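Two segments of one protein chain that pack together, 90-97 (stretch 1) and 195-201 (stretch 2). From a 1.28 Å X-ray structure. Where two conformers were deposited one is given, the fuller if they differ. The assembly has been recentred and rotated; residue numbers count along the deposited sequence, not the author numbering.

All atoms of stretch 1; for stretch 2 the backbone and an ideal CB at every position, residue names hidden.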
ATOM      1  N   ASP A  90      -4.992  -7.758  13.382  1.00 12.21           N
ATOM      2  CA  ASP A  90      -5.437  -9.094  13.026  1.00 13.25           C
ATOM      3  C   ASP A  90      -4.387  -9.798  12.178  1.00 12.54           C
ATOM      4  O   ASP A  90      -4.163 -11.007  12.322  1.00 13.70           O
ATOM      5  CB  ASP A  90      -6.742  -9.005  12.246  1.00 13.81           C
ATOM      6  CG  ASP A  90      -7.903  -8.604  13.116  1.00 14.77           C
ATOM      7  OD1 ASP A  90      -8.350  -9.453  13.913  1.00 17.11           O
ATOM      8  OD2 ASP A  90      -8.361  -7.445  13.014  1.00 15.77           O
ATOM      9  N   VAL A  91      -3.792  -9.035  11.264  1.00 12.59           N
ATOM     10  CA  VAL A  91      -2.792  -9.539  10.333  1.00 12.90           C
ATOM     11  C   VAL A  91      -1.708  -8.487  10.218  1.00 12.41           C
ATOM     12  O   VAL A  91      -2.004  -7.282  10.146  1.00 12.49           O
ATOM     13  CB  VAL A  91      -3.386  -9.796   8.933  1.00 16.08           C
ATOM     14  CG1 VAL A  91      -2.319 -10.323   7.988  1.00 19.39           C
ATOM     15  CG2 VAL A  91      -4.522 -10.781   9.018  1.00 17.96           C
ATOM     16  N   VAL A  92      -0.456  -8.931  10.226  1.00 12.39           N
ATOM     17  CA  VAL A  92       0.653  -8.016  10.011  1.00 12.72           C
ATOM     18  C   VAL A  92       1.576  -8.534   8.911  1.00 11.70           C
ATOM     19  O   VAL A  92       1.882  -9.723   8.836  1.00 12.93           O
ATOM     20  CB  VAL A  92       1.422  -7.687  11.327  1.00 14.85           C
ATOM     21  CG1 VAL A  92       1.974  -8.941  11.969  1.00 15.71           C
ATOM     22  CG2 VAL A  92       2.536  -6.691  11.062  1.00 15.72           C
ATOM     23  N   VAL A  93       1.976  -7.613   8.042  1.00 11.91           N
ATOM     24  CA  VAL A  93       2.939  -7.851   6.986  1.00 11.64           C
ATOM     25  C   VAL A  93       4.252  -7.218   7.427  1.00 10.83           C
ATOM     26  O   VAL A  93       4.274  -6.048   7.821  1.00 11.95           O
ATOM     27  CB  VAL A  93       2.456  -7.211   5.668  1.00 12.68           C
ATOM     28  CG1 VAL A  93       3.598  -7.130   4.662  1.00 14.23           C
ATOM     29  CG2 VAL A  93       1.249  -7.979   5.118  1.00 14.36           C
ATOM     30  N   LEU A  94       5.331  -7.996   7.394  1.00 11.09           N
ATOM     31  CA  LEU A  94       6.655  -7.506   7.756  1.00 11.42           C
ATOM     32  C   LEU A  94       7.610  -7.617   6.576  1.00 11.92           C
ATOM     33  O   LEU A  94       7.635  -8.635   5.874  1.00 13.02           O
ATOM     34  CB  LEU A  94       7.221  -8.301   8.926  1.00 12.51           C
ATOM     35  CG  LEU A  94       6.370  -8.323  10.193  1.00 12.74           C
ATOM     36  CD1 LEU A  94       6.998  -9.231  11.251  1.00 15.53           C
ATOM     37  CD2 LEU A  94       6.146  -6.922  10.744  1.00 12.49           C
ATOM     38  N   ASN A  95       8.387  -6.559   6.353  1.00 10.96           N
ATOM     39  CA  ASN A  95       9.478  -6.574   5.383  1.00 11.36           C
ATOM     40  C   ASN A  95      10.818  -6.582   6.109  1.00 10.95           C
ATOM     41  O   ASN A  95      10.904  -6.134   7.269  1.00 11.97           O
ATOM     42  CB  ASN A  95       9.440  -5.339   4.468  1.00 11.97           C
ATOM     43  CG  ASN A  95       8.098  -5.137   3.770  1.00 12.30           C
ATOM     44  OD1 ASN A  95       7.598  -4.019   3.715  1.00 13.57           O
ATOM     45  ND2 ASN A  95       7.539  -6.198   3.197  1.00 12.41           N
ATOM     46  N   GLU A  96      11.856  -7.068   5.434  0.53 11.69           N
ATOM     47  CA  GLU A  96      13.217  -7.092   5.968  0.53 12.28           C
ATOM     48  C   GLU A  96      13.335  -7.975   7.206  0.53 11.75           C
ATOM     49  O   GLU A  96      13.863  -7.566   8.240  0.53 12.34           O
ATOM     50  CB  GLU A  96      13.731  -5.679   6.239  0.53 13.85           C
ATOM     51  CG  GLU A  96      13.956  -4.867   4.979  0.53 16.11           C
ATOM     52  CD  GLU A  96      15.009  -5.487   4.080  0.53 18.94           C
ATOM     53  OE1 GLU A  96      16.177  -5.580   4.513  0.53 19.13           O
ATOM     54  OE2 GLU A  96      14.668  -5.891   2.947  0.53 19.88           O
ATOM     55  N   VAL A  97      12.849  -9.204   7.074  1.00 12.13           N
ATOM     56  CA  VAL A  97      12.986 -10.212   8.099  1.00 12.51           C
ATOM     57  C   VAL A  97      13.981 -11.243   7.574  1.00 12.87           C
ATOM     58  O   VAL A  97      13.768 -11.818   6.504  1.00 13.80           O
ATOM     59  CB  VAL A  97      11.626 -10.902   8.397  1.00 12.60           C
ATOM     60  CG1 VAL A  97      11.778 -11.875   9.557  1.00 14.46           C
ATOM     61  CG2 VAL A  97      10.531  -9.881   8.678  1.00 14.01           C
ATOM     62  N   UNK A 195      -7.622 -12.343   1.149  1.00 12.09           N
ATOM     63  CA  UNK A 195      -6.338 -12.631   0.536  1.00 12.07           C
ATOM     64  C   UNK A 195      -5.344 -11.530   0.891  1.00 11.99           C
ATOM     65  O   UNK A 195      -5.617 -10.352   0.676  1.00 13.58           O
ATOM     66  CB  UNK A 195      -6.479 -12.768  -0.981  1.00 12.07           C
ATOM     67  N   UNK A 196      -4.209 -11.920   1.468  1.00 12.02           N
ATOM     68  CA  UNK A 196      -3.169 -10.984   1.866  1.00 11.89           C
ATOM     69  C   UNK A 196      -1.976 -11.100   0.933  1.00 11.83           C
ATOM     70  O   UNK A 196      -1.378 -12.177   0.813  1.00 13.00           O
ATOM     71  CB  UNK A 196      -2.742 -11.231   3.314  1.00 11.89           C
ATOM     72  N   UNK A 197      -1.651  -9.994   0.269  1.00 12.11           N
ATOM     73  CA  UNK A 197      -0.485  -9.907  -0.592  1.00 12.25           C
ATOM     74  C   UNK A 197       0.550  -9.027   0.092  1.00 12.12           C
ATOM     75  O   UNK A 197       0.268  -7.871   0.422  1.00 13.90           O
ATOM     76  CB  UNK A 197      -0.852  -9.359  -1.972  1.00 12.25           C
ATOM     77  N   UNK A 198       1.745  -9.577   0.298  1.00 11.43           N
ATOM     78  CA  UNK A 198       2.834  -8.913   1.018  1.00 11.24           C
ATOM     79  C   UNK A 198       4.023  -8.758   0.089  1.00 10.97           C
ATOM     80  O   UNK A 198       4.475  -9.744  -0.503  1.00 12.04           O
ATOM     81  CB  UNK A 198       3.228  -9.696   2.272  1.00 11.24           C
ATOM     82  N   UNK A 199       4.559  -7.549  -0.049  1.00 11.15           N
ATOM     83  CA  UNK A 199       5.728  -7.398  -0.893  1.00 11.33           C
ATOM     84  C   UNK A 199       6.596  -6.222  -0.466  1.00 10.76           C
ATOM     85  O   UNK A 199       6.305  -5.524   0.521  1.00 11.26           O
ATOM     86  CB  UNK A 199       5.300  -7.227  -2.352  1.00 11.33           C
ATOM     87  N   UNK A 200       7.671  -6.030  -1.223  1.00 11.51           N
ATOM     88  CA  UNK A 200       8.697  -5.031  -0.962  1.00 11.14           C
ATOM     89  C   UNK A 200       9.393  -4.874  -2.319  1.00 10.96           C
ATOM     90  O   UNK A 200       9.948  -5.840  -2.856  1.00 11.84           O
ATOM     91  CB  UNK A 200       9.655  -5.439   0.159  1.00 11.14           C
ATOM     92  N   UNK A 201       9.298  -3.690  -2.918  1.00 11.21           N
ATOM     93  CA  UNK A 201       9.851  -3.478  -4.255  1.00 11.30           C
ATOM     94  C   UNK A 201      11.257  -2.886  -4.200  1.00 11.03           C
ATOM     95  O   UNK A 201      11.692  -2.423  -3.139  1.00 12.24           O
ATOM     96  CB  UNK A 201       8.933  -2.560  -5.065  1.00 11.30           C
TER

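The axes of strands 91-95 and 195-200 approach to 7.3 Å with 19° between their N-to-C directions. At that spacing, contact must come mainly from side chains.

At position 195 the ideal CB has no stretch 1 atom within 5.5 Å, so stretch 1 sets no preference. The residue is Val-195, which makes no contact here.

Position 196 points toward stretch 1, with phi/psi of -108/120, ordinary for a strand. Its ideal CB lies 4.8 Å from Val-91 CG1 and 5.5 Å from Val-93 CG2. These methyls offer no polar partner, and the gap leaves room for more than a CB; valine, isoleucine or leucine would suit. The residue is Val-196, whose t rotamer (178°) places Val-196 CG2 4.1 Å from Val-91 CG1 and Val-196 CG1 3.9 Å from Val-93 CG2, so the side chain packs against both valines.

Position 197 points away, and nothing of stretch 1 lies within 5.5 Å of its ideal CB. Many side chains are compatible; the deposited one is His-197, bonded through ND1 elsewhere in the structure.

Position 198 again points toward stretch 1, and its CA pairs in register with that of Val-93. The ideal CB is already 3.5 Å from Val-93 CG1, so contact is reached at the first side-chain carbon. A small apolar residue, alanine above all, fits well. Ala-198 it is, with Ala-198 CB 3.6 Å from Val-93 CG1.

At position 199 the CB points away, leaving the side chain undetermined from this side, but the backbone matters. Asn-95 ND2 donates a weak hydrogen bond to the carbonyl O of position 199 at 3.0 Å, with an N-H...O angle of 130°. Any residue with this backbone could accept it. The deposited one is Thr-199, whose OG1 is bonded elsewhere in the structure.

Position 200 points toward stretch 1, its ideal CB 3.8 Å from Asn-95 ND2, with the Glu-96 carboxylate farther out. A polar side chain long enough to extend toward Glu-96 is plausible: histidine, glutamine, lysine or arginine. The residue is His-200, with chi1 t (-178°). His-200 ND1 lies 3.7 Å from Asn-95 CB, and Glu-96 OE2 approaches the ring edge, 3.2 Å from His-200 CE1. Glu-96 OE2 is 3.5 Å from His-200 ND1, but the angle is too poor for a hydrogen bond. Instead a water bridges the stretches, its O accepting from Glu-96 N at 3.0 Å and hydrogen-bonding His-200 ND1 at 2.8 Å.

Position 201 is out of reach and unconstrained by stretch 1; Leu-201 occupies it.

Stretch 2 195-201: VVHATHL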
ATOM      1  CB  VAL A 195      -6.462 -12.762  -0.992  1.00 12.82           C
ATOM      2  CG1 VAL A 195      -5.119 -13.126  -1.603  1.00 14.26           C
ATOM      3  CG2 VAL A 195      -7.519 -13.811  -1.351  1.00 14.42           C
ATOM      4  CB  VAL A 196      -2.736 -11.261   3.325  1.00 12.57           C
ATOM      5  CG1 VAL A 196      -1.618 -10.316   3.755  1.00 13.97           C
ATOM      6  CG2 VAL A 196      -3.924 -11.168   4.271  1.00 13.83           C
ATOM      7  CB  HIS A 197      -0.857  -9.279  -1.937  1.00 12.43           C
ATOM      8  CG  HIS A 197      -1.933 -10.002  -2.681  1.00 12.61           C
ATOM      9  ND1 HIS A 197      -1.697 -11.158  -3.410  1.00 14.06           N
ATOM     10  CD2 HIS A 197      -3.249  -9.731  -2.837  1.00 13.72           C
ATOM     11  CE1 HIS A 197      -2.821 -11.555  -3.972  1.00 13.94           C
ATOM     12  NE2 HIS A 197      -3.781 -10.701  -3.646  1.00 13.92           N
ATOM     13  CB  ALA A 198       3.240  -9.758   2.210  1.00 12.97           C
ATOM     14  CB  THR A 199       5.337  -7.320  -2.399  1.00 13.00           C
ATOM     15  OG1 THR A 199       6.495  -7.542  -3.217  1.00 13.32           O
ATOM     16  CG2 THR A 199       4.737  -5.975  -2.741  1.00 14.11           C
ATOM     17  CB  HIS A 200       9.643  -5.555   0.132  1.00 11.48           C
ATOM     18  CG  HIS A 200      10.732  -4.612   0.537  1.00 11.99           C
ATOM     19  ND1 HIS A 200      11.635  -4.936   1.523  1.00 13.59           N
ATOM     20  CD2 HIS A 200      11.071  -3.373   0.104  1.00 12.73           C
ATOM     21  CE1 HIS A 200      12.488  -3.940   1.679  1.00 13.27           C
ATOM     22  NE2 HIS A 200      12.175  -2.986   0.826  1.00 13.52           N
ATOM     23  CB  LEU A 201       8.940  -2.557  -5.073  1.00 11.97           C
ATOM     24  CG  LEU A 201       7.476  -2.983  -5.181  1.00 12.92           C
ATOM     25  CD1 LEU A 201       6.745  -2.039  -6.100  1.00 15.00           C
ATOM     26  CD2 LEU A 201       7.324  -4.434  -5.631  1.00 13.63           C
TER
HETATM   27  O   HOH W   1      11.605  -7.545   2.527  1.00 13.76           O
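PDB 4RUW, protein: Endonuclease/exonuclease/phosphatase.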